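Local coordinates for protein flavin-containing monooxygenase (PDB 6WPU) that probably oxidises the sulfur of S-allyl-L-cysteine in garlic, acting as a flavin-dependent S-monooxygenase that carries bound flavin-adenine dinucleotide, at residues Arg95-Phe100 / Arg419-Glu424; Phe105-Asn110 / Gln448-Phe453; Asp125-Phe130 / Val342-Cys347. All blocks are in the same frame, centred on the assembly; numbering follows the deposited sequence.

In the fold
Interactions 1 and 3 are buried and both reach FAD, while interaction 2 lies farther out and is only partly buried. M98 of interaction 1 meets the pyrimidine end of the flavin, whereas P343 and F344 of interaction 3 lie along the flavin and its ribityl chain; both contacts are apolar across their segments. Interaction 2 pairs a small apolar touch with loosely matched charges, a water and a sulfate at its outer end. The three are stitched together by R95, whose guanidinium reaches the backbone of 105-110, and by the Y126 hydroxyl, which is bonded to F100 N. Segments 419-424 and 448-453 belong to consecutive helices near the C-terminus.

Interaction 1: Arg95-Phe100 / Arg419-Glu424. With FAD (flavin-adenine dinucleotide), chain B.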
# COMPACT_ATOMS: atom_id res chain seq x y z
N ARG A 95 4.74 1.23 15.95
CA ARG A 95 5.38 0.02 15.45
C ARG A 95 4.75 -1.25 16.02
O ARG A 95 4.76 -2.29 15.35
CB ARG A 95 6.89 0.07 15.73
CG ARG A 95 7.26 0.09 17.21
CD ARG A 95 8.73 0.48 17.41
NE ARG A 95 9.66 -0.50 16.85
CZ ARG A 95 10.91 -0.23 16.48
NH1 ARG A 95 11.39 1.01 16.56
NH2 ARG A 95 11.69 -1.20 16.00
N GLU A 96 4.17 -1.19 17.22
CA GLU A 96 3.51 -2.37 17.78
C GLU A 96 2.36 -2.83 16.90
O GLU A 96 2.13 -4.04 16.74
CB GLU A 96 3.00 -2.11 19.21
CG GLU A 96 4.07 -1.74 20.24
CD GLU A 96 4.35 -0.23 20.28
OE1 GLU A 96 3.62 0.54 19.61
OE2 GLU A 96 5.30 0.18 20.98
N VAL A 97 1.63 -1.88 16.31
CA VAL A 97 0.47 -2.19 15.48
C VAL A 97 0.89 -2.82 14.16
O VAL A 97 0.19 -3.69 13.63
CB VAL A 97 -0.37 -0.91 15.28
CG1 VAL A 97 -1.12 -0.91 13.95
CG2 VAL A 97 -1.33 -0.73 16.41
N MET A 98 2.05 -2.42 13.63
CA MET A 98 2.44 -2.77 12.27
C MET A 98 2.97 -4.19 12.10
O MET A 98 2.96 -4.70 10.98
CB MET A 98 3.53 -1.82 11.78
CG MET A 98 3.05 -0.44 11.44
SD MET A 98 4.46 0.58 10.97
CE MET A 98 5.16 -0.31 9.58
N GLY A 99 3.48 -4.81 13.15
CA GLY A 99 4.23 -6.05 12.98
C GLY A 99 3.35 -7.24 12.61
O GLY A 99 2.18 -7.33 12.95
N PHE A 100 3.96 -8.18 11.87
CA PHE A 100 3.34 -9.49 11.69
C PHE A 100 2.93 -10.10 13.03
O PHE A 100 3.56 -9.88 14.07
CB PHE A 100 4.31 -10.42 10.96
CG PHE A 100 4.58 -10.00 9.53
CD1 PHE A 100 3.58 -10.09 8.59
CD2 PHE A 100 5.83 -9.54 9.15
CE1 PHE A 100 3.82 -9.72 7.29
CE2 PHE A 100 6.08 -9.17 7.86
CZ PHE A 100 5.07 -9.25 6.91
N ARG A 419 -6.55 -3.36 18.12
CA ARG A 419 -7.72 -2.60 17.68
C ARG A 419 -7.73 -1.22 18.32
O ARG A 419 -7.96 -0.21 17.65
CB ARG A 419 -9.00 -3.35 18.01
CG ARG A 419 -9.36 -4.50 17.04
CD ARG A 419 -10.60 -5.20 17.54
NE ARG A 419 -11.04 -6.32 16.70
CZ ARG A 419 -11.94 -6.20 15.73
NH1 ARG A 419 -12.48 -5.02 15.47
NH2 ARG A 419 -12.29 -7.26 15.02
N LEU A 420 -7.47 -1.16 19.63
CA LEU A 420 -7.54 0.10 20.35
C LEU A 420 -6.42 1.05 19.93
O LEU A 420 -6.64 2.26 19.79
CB LEU A 420 -7.51 -0.15 21.86
CG LEU A 420 -8.71 -0.89 22.44
CD1 LEU A 420 -8.50 -1.21 23.91
CD2 LEU A 420 -10.00 -0.10 22.22
N MET A 421 -5.20 0.53 19.74
CA MET A 421 -4.11 1.40 19.30
C MET A 421 -4.43 2.02 17.95
O MET A 421 -4.15 3.21 17.72
CB MET A 421 -2.80 0.62 19.21
CG MET A 421 -1.93 0.63 20.45
SD MET A 421 -0.34 -0.14 20.04
CE MET A 421 0.26 -0.54 21.68
N TYR A 422 -5.02 1.23 17.04
CA TYR A 422 -5.39 1.75 15.73
C TYR A 422 -6.41 2.88 15.85
O TYR A 422 -6.28 3.90 15.16
CB TYR A 422 -5.95 0.63 14.85
CG TYR A 422 -6.31 1.13 13.48
CD1 TYR A 422 -5.33 1.34 12.52
CD2 TYR A 422 -7.63 1.43 13.15
CE1 TYR A 422 -5.66 1.82 11.26
CE2 TYR A 422 -7.97 1.91 11.90
CZ TYR A 422 -6.98 2.10 10.96
OH TYR A 422 -7.32 2.57 9.71
N LYS A 423 -7.43 2.71 16.70
CA LYS A 423 -8.40 3.78 16.89
C LYS A 423 -7.75 5.01 17.50
O LYS A 423 -8.08 6.15 17.14
CB LYS A 423 -9.56 3.31 17.76
CG LYS A 423 -10.50 2.34 17.07
CD LYS A 423 -11.79 2.13 17.87
CE LYS A 423 -12.61 0.97 17.32
NZ LYS A 423 -14.03 0.98 17.80
N GLU A 424 -6.79 4.80 18.40
CA GLU A 424 -6.12 5.90 19.08
C GLU A 424 -5.23 6.69 18.13
O GLU A 424 -5.23 7.93 18.14
CB GLU A 424 -5.31 5.37 20.26
CG GLU A 424 -4.61 6.43 21.07
CD GLU A 424 -5.54 7.07 22.09
OE1 GLU A 424 -6.69 6.58 22.25
OE2 GLU A 424 -5.11 8.06 22.72
PA FAD B . 5.28 -3.38 -2.28
O1A FAD B . 6.04 -2.86 -1.07
O2A FAD B . 5.00 -2.52 -3.41
O5B FAD B . 5.99 -4.53 -2.97
C5B FAD B . 5.69 -5.12 -4.22
C4B FAD B . 6.93 -5.84 -4.80
O4B FAD B . 6.68 -6.55 -5.98
C3B FAD B . 8.08 -4.91 -5.08
O3B FAD B . 9.25 -5.36 -4.48
C2B FAD B . 8.22 -4.92 -6.56
O2B FAD B . 9.52 -4.72 -6.98
C1B FAD B . 7.73 -6.30 -6.88
N9A FAD B . 7.20 -6.44 -8.22
C8A FAD B . 6.28 -5.59 -8.82
N7A FAD B . 6.02 -6.02 -10.06
C5A FAD B . 6.78 -7.15 -10.34
C6A FAD B . 6.93 -7.99 -11.44
N6A FAD B . 6.19 -7.77 -12.66
N1A FAD B . 7.76 -9.05 -11.37
C2A FAD B . 8.49 -9.30 -10.25
N3A FAD B . 8.39 -8.52 -9.16
C4A FAD B . 7.55 -7.44 -9.17
N1 FAD B . 2.17 0.58 5.95
C2 FAD B . 2.50 0.48 7.35
O2 FAD B . 2.30 -0.68 8.01
N3 FAD B . 2.93 1.59 8.05
C4 FAD B . 3.13 2.79 7.40
O4 FAD B . 3.56 3.89 8.06
C4X FAD B . 3.03 2.88 5.93
N5 FAD B . 3.47 4.02 5.27
C5X FAD B . 3.40 4.06 3.88
C6 FAD B . 3.83 5.22 3.21
C7 FAD B . 3.78 5.25 1.82
C7M FAD B . 4.22 6.50 1.11
C8 FAD B . 3.31 4.16 1.10
C8M FAD B . 3.23 4.17 -0.39
C9 FAD B . 2.88 3.00 1.76
C9A FAD B . 2.93 2.95 3.15
N10 FAD B . 2.51 1.76 3.83
C10 FAD B . 2.56 1.71 5.23
C1' FAD B . 1.97 0.62 3.07
C2' FAD B . 2.92 -0.31 2.35
O2' FAD B . 2.52 -0.42 1.05
C3' FAD B . 2.73 -1.66 3.01
O3' FAD B . 3.33 -1.48 4.24
C4' FAD B . 3.39 -2.84 2.31
O4' FAD B . 4.69 -2.48 2.03
C5' FAD B . 2.68 -3.37 1.06
O5' FAD B . 3.68 -4.15 0.46
P FAD B . 3.61 -5.03 -0.86
O1P FAD B . 4.53 -6.30 -0.76
O2P FAD B . 2.07 -5.23 -1.13
O3P FAD B . 3.89 -3.91 -2.03
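V97 and M421 carry the apolar part of this contact, where the short helix 95-98 meets helix 416-431. Their side chains run past each other in opposite directions, and V97 CG2 comes within 3.4 Å of M421 CB, tighter than usual for two carbons. V97 places CG2 opposite its carbonyl carbon, beside the backbone N (chi1, measured to CG1, is 151°), and this branch is the one that meets M421. It also lies 4.2 Å from the backbone N of Y422. Beyond CG the M421 chain is extended and crosses E96 at about a right angle, its SD 4.0 Å from E96 CB; the E96 carboxylate is held in a salt bridge to R116. Polar support comes from R418, which bonds the carbonyl oxygens of V97 and G99 just where the helix ends.

The flavin contact is made by M98 on the helix side turned from M421. Its SD takes a weak, moderately bent hydrogen bond from FAD N3 at 3.4 Å. The bend at chi3 (58°) sets M98 CE 3.3 Å from FAD O2. Replacing M98 by an alanine would probably leave FAD N3 without this sulfur acceptor and open a gap beside the pyrimidine edge. A short helix backed by a C-terminal helix thus presents one thioether to the isoalloxazine, forming part of the FAD pocket of this flavin-binding monooxygenase-like family member.

Interaction 2: Phe105-Asn110 / Gln448-Phe453. With SO4 (sulfate ion), chain H.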
# COMPACT_ATOMS: atom_id res chain seq x y z
N PHE A 105 7.14 -6.17 15.93
CA PHE A 105 8.01 -5.12 15.40
C PHE A 105 8.59 -4.31 16.56
O PHE A 105 8.38 -3.10 16.70
CB PHE A 105 7.22 -4.25 14.42
CG PHE A 105 8.04 -3.18 13.71
CD1 PHE A 105 9.43 -3.18 13.75
CD2 PHE A 105 7.40 -2.17 13.00
CE1 PHE A 105 10.16 -2.19 13.10
CE2 PHE A 105 8.12 -1.18 12.34
CZ PHE A 105 9.50 -1.19 12.39
N VAL A 106 9.32 -5.01 17.43
CA VAL A 106 9.93 -4.39 18.59
C VAL A 106 11.29 -3.81 18.21
O VAL A 106 11.78 -4.02 17.10
CB VAL A 106 10.05 -5.37 19.78
CG1 VAL A 106 8.68 -5.69 20.34
CG2 VAL A 106 10.79 -6.65 19.37
N GLU A 107 11.89 -3.07 19.14
CA GLU A 107 13.23 -2.53 18.95
C GLU A 107 14.24 -3.66 18.79
O GLU A 107 14.04 -4.78 19.27
CB GLU A 107 13.60 -1.65 20.15
CG GLU A 107 12.74 -0.38 20.33
CD GLU A 107 11.31 -0.64 20.84
OE1 GLU A 107 10.90 -1.81 21.00
OE2 GLU A 107 10.58 0.36 21.07
N LYS A 108 15.34 -3.37 18.09
CA LYS A 108 16.48 -4.27 18.07
C LYS A 108 17.09 -4.36 19.47
O LYS A 108 16.85 -3.51 20.34
CB LYS A 108 17.55 -3.78 17.09
CG LYS A 108 17.08 -3.68 15.64
CD LYS A 108 18.25 -3.83 14.67
CE LYS A 108 18.81 -2.49 14.23
NZ LYS A 108 20.13 -2.67 13.55
N THR A 109 17.90 -5.41 19.69
CA THR A 109 18.56 -5.56 20.99
C THR A 109 19.55 -4.43 21.23
O THR A 109 19.62 -3.87 22.33
CB THR A 109 19.26 -6.91 21.08
OG1 THR A 109 18.29 -7.97 21.02
CG2 THR A 109 20.05 -7.02 22.39
N ASN A 110 20.33 -4.08 20.20
CA ASN A 110 21.26 -2.96 20.26
C ASN A 110 21.11 -2.16 18.97
O ASN A 110 21.32 -2.70 17.87
CB ASN A 110 22.70 -3.43 20.45
N GLN A 448 0.20 -3.51 27.36
CA GLN A 448 -0.50 -4.72 26.92
C GLN A 448 0.20 -5.37 25.73
O GLN A 448 0.40 -6.60 25.72
CB GLN A 448 -1.95 -4.39 26.55
CG GLN A 448 -2.81 -3.95 27.71
CD GLN A 448 -4.10 -4.74 27.81
OE1 GLN A 448 -5.17 -4.17 28.06
NE2 GLN A 448 -4.01 -6.06 27.61
N ALA A 449 0.56 -4.58 24.72
CA ALA A 449 1.18 -5.15 23.53
C ALA A 449 2.46 -5.90 23.89
O ALA A 449 2.68 -7.02 23.44
CB ALA A 449 1.48 -4.06 22.50
N ARG A 450 3.30 -5.29 24.73
CA ARG A 450 4.55 -5.94 25.10
C ARG A 450 4.30 -7.21 25.91
O ARG A 450 5.13 -8.12 25.89
CB ARG A 450 5.45 -4.97 25.87
CG ARG A 450 5.80 -3.72 25.07
CD ARG A 450 6.96 -2.95 25.68
NE ARG A 450 7.16 -1.66 25.03
CZ ARG A 450 8.03 -0.73 25.44
NH1 ARG A 450 8.77 -0.95 26.52
NH2 ARG A 450 8.14 0.41 24.78
N GLU A 451 3.17 -7.28 26.62
CA GLU A 451 2.82 -8.52 27.30
C GLU A 451 2.61 -9.64 26.29
O GLU A 451 3.20 -10.73 26.42
CB GLU A 451 1.57 -8.33 28.16
CG GLU A 451 1.87 -8.12 29.63
CD GLU A 451 2.99 -9.03 30.12
OE1 GLU A 451 4.11 -8.52 30.34
OE2 GLU A 451 2.76 -10.25 30.28
N THR A 452 1.79 -9.40 25.27
CA THR A 452 1.56 -10.45 24.28
C THR A 452 2.81 -10.78 23.49
O THR A 452 2.92 -11.90 22.98
CB THR A 452 0.44 -10.04 23.32
OG1 THR A 452 0.91 -8.99 22.48
CG2 THR A 452 -0.79 -9.56 24.08
N PHE A 453 3.77 -9.85 23.40
CA PHE A 453 4.98 -10.11 22.61
C PHE A 453 5.93 -11.08 23.31
O PHE A 453 6.79 -11.66 22.64
CB PHE A 453 5.72 -8.80 22.31
CG PHE A 453 4.96 -7.84 21.42
CD1 PHE A 453 3.87 -8.25 20.67
CD2 PHE A 453 5.37 -6.51 21.32
CE1 PHE A 453 3.18 -7.36 19.85
CE2 PHE A 453 4.69 -5.61 20.49
CZ PHE A 453 3.60 -6.03 19.76
S SO4 H . 19.57 -7.50 17.15
O1 SO4 H . 20.30 -6.29 17.55
O2 SO4 H . 18.76 -7.23 15.95
O3 SO4 H . 18.66 -7.91 18.23
O4 SO4 H . 20.50 -8.59 16.87
O HOH W 1 7.54 -1.57 21.74
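V106 and F453 bring the two backbones closest, their CA atoms 8.6 Å apart, where an irregular loop passes helix 443-453. In this flavin-binding monooxygenase-like family member, with a probably Rossmann-type dinucleotide-binding fold, the loop joins helix 95-98, which carries a residue of the FAD pocket, to helix 120-133. The F453 side chain is about 13 Å from FAD, nearest atom to nearest atom. F453 holds CG opposite its carbonyl carbon (chi1 -65°), which turns the ring toward V106. The two side chains pass alongside, heading opposite ways, and CG1 of V106 reaches F453 CD2 at 3.5 Å, meeting the ring obliquely. The F453 ring also meets W417 at nearly a right angle between planes, and the side chain touches E96 and P104.

Farther out, E107 and R450 face each other as opposite charges without a salt bridge: E107 OE2 is 4.4 Å from R450 NH2 and well out of the guanidinium plane, so no N-H is aimed at it. A water spans the pair weakly, donating to E107 OE1 and accepting from R450 NE. The pull between them is therefore probably modest and shared with solvent.

In the helix, A449 O receives both F453 N and T452 OG1, the hydroxyl at 2.8 Å and tilted 18° from the carbonyl plane. The same oxygen lies over one face of the F453 ring, offset toward its rim. Farther along the loop a sulfate, probably from the crystallisation liquor, is held by T109, whose N and OG1 both bond its O3, at 3.0 Å and 2.8 Å.

Interaction 3: Asp125-Phe130 / Val342-Cys347; sequences DYLERF and VPFPLC. With FAD (flavin-adenine dinucleotide), chain B.
Y126, L127 and F344 form a small buried apolar cluster between helix 120-133 and the first turn of helix 343-358, beside the ribityl chain of FAD. The backbones stay well apart, L127 and F344 CA atoms being 10.0 Å from each other, so long side chains bridge the gap. F344 points toward helix 120-133 with CG anti to its carbonyl carbon (chi1 -63°), which carries the ring out to meet both partners. Y126 runs past it in the opposite direction, CE2 lying 4.0 Å from F344 CD2, and neither atom sits squarely over the other ring. L127 crosses F344 at about a right angle, and its CD2 methyl sits 4.0 Å from F344 CZ. The F344 ring also meets that of F100, their planes at about 20°.

The cluster abuts the dinucleotide-binding region: L127 and F344 both touch A32 on helix 32-43, the helix following the first strand of the parallel sheet, where a glycine-rich turn is consistent with a Rossmann-type FAD site. P343 and F344 belong to the FAD pocket. P343 CD comes to 3.2 Å from FAD O2, while F344 CE1 lies 3.4 Å from FAD O3'. In the plane of the F344 ring, at its edge, is FAD C4'.

The polar end of Y126 is satisfied away from F344, its OH bonded to Y103 O and F100 N, which probably fixes how far the ring can swing. On the outer side of helix 120-133, R129 NE makes a long salt bridge to D125 OD2 at 3.7 Å, and R129 NH1 lies at the Y126 ring edge, in its plane.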
# COMPACT_ATOMS: atom_id res chain seq x y z
N ASP A 125 14.69 -2.75 7.77
CA ASP A 125 15.50 -3.67 8.55
C ASP A 125 14.63 -4.77 9.16
O ASP A 125 15.03 -5.94 9.20
CB ASP A 125 16.26 -2.91 9.63
CG ASP A 125 17.23 -3.80 10.41
OD1 ASP A 125 18.12 -4.43 9.78
OD2 ASP A 125 17.12 -3.86 11.66
N TYR A 126 13.43 -4.41 9.60
CA TYR A 126 12.49 -5.39 10.13
C TYR A 126 12.14 -6.44 9.08
O TYR A 126 12.17 -7.64 9.35
CB TYR A 126 11.25 -4.67 10.66
CG TYR A 126 10.09 -5.55 11.03
CD1 TYR A 126 10.06 -6.23 12.25
CD2 TYR A 126 9.00 -5.69 10.18
CE1 TYR A 126 8.98 -7.03 12.60
CE2 TYR A 126 7.92 -6.49 10.52
CZ TYR A 126 7.92 -7.15 11.73
OH TYR A 126 6.84 -7.94 12.04
N LEU A 127 11.82 -5.99 7.85
CA LEU A 127 11.49 -6.95 6.80
C LEU A 127 12.69 -7.82 6.44
O LEU A 127 12.53 -9.01 6.14
CB LEU A 127 10.98 -6.22 5.55
CG LEU A 127 9.68 -5.43 5.73
CD1 LEU A 127 9.32 -4.70 4.43
CD2 LEU A 127 8.56 -6.34 6.17
N GLU A 128 13.90 -7.26 6.49
CA GLU A 128 15.09 -8.05 6.20
C GLU A 128 15.33 -9.09 7.29
O GLU A 128 15.67 -10.24 6.99
CB GLU A 128 16.30 -7.15 6.02
CG GLU A 128 16.26 -6.34 4.72
CD GLU A 128 17.27 -5.19 4.69
OE1 GLU A 128 17.93 -4.95 5.72
OE2 GLU A 128 17.40 -4.53 3.62
N ARG A 129 15.16 -8.70 8.56
CA ARG A 129 15.25 -9.67 9.65
C ARG A 129 14.19 -10.76 9.48
O ARG A 129 14.48 -11.95 9.66
CB ARG A 129 15.10 -8.97 11.00
CG ARG A 129 16.24 -8.04 11.40
CD ARG A 129 16.19 -7.67 12.90
NE ARG A 129 15.23 -6.60 13.20
CZ ARG A 129 14.14 -6.73 13.96
NH1 ARG A 129 13.35 -5.68 14.16
NH2 ARG A 129 13.84 -7.90 14.52
N PHE A 130 12.96 -10.36 9.15
CA PHE A 130 11.90 -11.32 8.85
C PHE A 130 12.34 -12.29 7.76
O PHE A 130 12.26 -13.50 7.94
CB PHE A 130 10.63 -10.56 8.42
CG PHE A 130 9.48 -11.47 8.05
CD1 PHE A 130 9.41 -12.05 6.79
CD2 PHE A 130 8.47 -11.73 8.96
CE1 PHE A 130 8.35 -12.88 6.44
CE2 PHE A 130 7.40 -12.57 8.63
CZ PHE A 130 7.35 -13.14 7.37
N VAL A 342 -3.92 -1.71 8.15
CA VAL A 342 -2.63 -2.14 8.69
C VAL A 342 -2.16 -3.32 7.85
O VAL A 342 -2.69 -4.43 7.99
CB VAL A 342 -2.75 -2.51 10.18
CG1 VAL A 342 -1.39 -2.84 10.75
CG2 VAL A 342 -3.42 -1.37 10.94
N PRO A 343 -1.17 -3.14 6.97
CA PRO A 343 -0.94 -4.14 5.91
C PRO A 343 -0.27 -5.45 6.31
O PRO A 343 -0.65 -6.48 5.76
CB PRO A 343 -0.06 -3.38 4.91
CG PRO A 343 0.60 -2.31 5.71
CD PRO A 343 -0.39 -1.91 6.77
N PHE A 344 0.73 -5.44 7.21
CA PHE A 344 1.51 -6.66 7.43
C PHE A 344 0.65 -7.78 8.00
O PHE A 344 0.65 -8.88 7.42
CB PHE A 344 2.74 -6.39 8.32
CG PHE A 344 3.77 -5.43 7.73
CD1 PHE A 344 3.68 -4.97 6.43
CD2 PHE A 344 4.84 -4.99 8.51
CE1 PHE A 344 4.63 -4.09 5.90
CE2 PHE A 344 5.79 -4.10 8.00
CZ PHE A 344 5.69 -3.65 6.68
N PRO A 345 -0.11 -7.59 9.10
CA PRO A 345 -0.95 -8.70 9.58
C PRO A 345 -2.06 -9.08 8.61
O PRO A 345 -2.41 -10.26 8.53
CB PRO A 345 -1.50 -8.19 10.92
CG PRO A 345 -1.38 -6.72 10.86
CD PRO A 345 -0.21 -6.41 9.98
N LEU A 346 -2.62 -8.11 7.86
CA LEU A 346 -3.65 -8.45 6.88
C LEU A 346 -3.10 -9.38 5.79
O LEU A 346 -3.73 -10.38 5.44
CB LEU A 346 -4.22 -7.17 6.26
CG LEU A 346 -5.35 -7.42 5.26
CD1 LEU A 346 -6.47 -6.39 5.41
CD2 LEU A 346 -4.83 -7.45 3.81
N CYS A 347 -1.93 -9.06 5.23
CA CYS A 347 -1.32 -9.91 4.21
C CYS A 347 -0.96 -11.28 4.80
O CYS A 347 -1.08 -12.30 4.12
CB CYS A 347 -0.08 -9.24 3.61
SG CYS A 347 -0.42 -7.73 2.62
PA FAD B . 5.28 -3.38 -2.28
O1A FAD B . 6.04 -2.86 -1.07
O2A FAD B . 5.00 -2.52 -3.41
O5B FAD B . 5.99 -4.53 -2.97
C5B FAD B . 5.69 -5.12 -4.22
C4B FAD B . 6.93 -5.84 -4.80
O4B FAD B . 6.68 -6.55 -5.98
C3B FAD B . 8.08 -4.91 -5.08
O3B FAD B . 9.25 -5.36 -4.48
C2B FAD B . 8.22 -4.92 -6.56
O2B FAD B . 9.52 -4.72 -6.98
C1B FAD B . 7.73 -6.30 -6.88
N9A FAD B . 7.20 -6.44 -8.22
C8A FAD B . 6.28 -5.59 -8.82
N7A FAD B . 6.02 -6.02 -10.06
C5A FAD B . 6.78 -7.15 -10.34
C6A FAD B . 6.93 -7.99 -11.44
N6A FAD B . 6.19 -7.77 -12.66
N1A FAD B . 7.76 -9.05 -11.37
C2A FAD B . 8.49 -9.30 -10.25
N3A FAD B . 8.39 -8.52 -9.16
C4A FAD B . 7.55 -7.44 -9.17
N1 FAD B . 2.17 0.58 5.95
C2 FAD B . 2.50 0.48 7.35
O2 FAD B . 2.30 -0.68 8.01
N3 FAD B . 2.93 1.59 8.05
C4 FAD B . 3.13 2.79 7.40
O4 FAD B . 3.56 3.89 8.06
C4X FAD B . 3.03 2.88 5.93
N5 FAD B . 3.47 4.02 5.27
C5X FAD B . 3.40 4.06 3.88
C6 FAD B . 3.83 5.22 3.21
C7 FAD B . 3.78 5.25 1.82
C7M FAD B . 4.22 6.50 1.11
C8 FAD B . 3.31 4.16 1.10
C8M FAD B . 3.23 4.17 -0.39
C9 FAD B . 2.88 3.00 1.76
C9A FAD B . 2.93 2.95 3.15
N10 FAD B . 2.51 1.76 3.83
C10 FAD B . 2.56 1.71 5.23
C1' FAD B . 1.97 0.62 3.07
C2' FAD B . 2.92 -0.31 2.35
O2' FAD B . 2.52 -0.42 1.05
C3' FAD B . 2.73 -1.66 3.01
O3' FAD B . 3.33 -1.48 4.24
C4' FAD B . 3.39 -2.84 2.31
O4' FAD B . 4.69 -2.48 2.03
C5' FAD B . 2.68 -3.37 1.06
O5' FAD B . 3.68 -4.15 0.46
P FAD B . 3.61 -5.03 -0.86
O1P FAD B . 4.53 -6.30 -0.76
O2P FAD B . 2.07 -5.23 -1.13
O3P FAD B . 3.89 -3.91 -2.03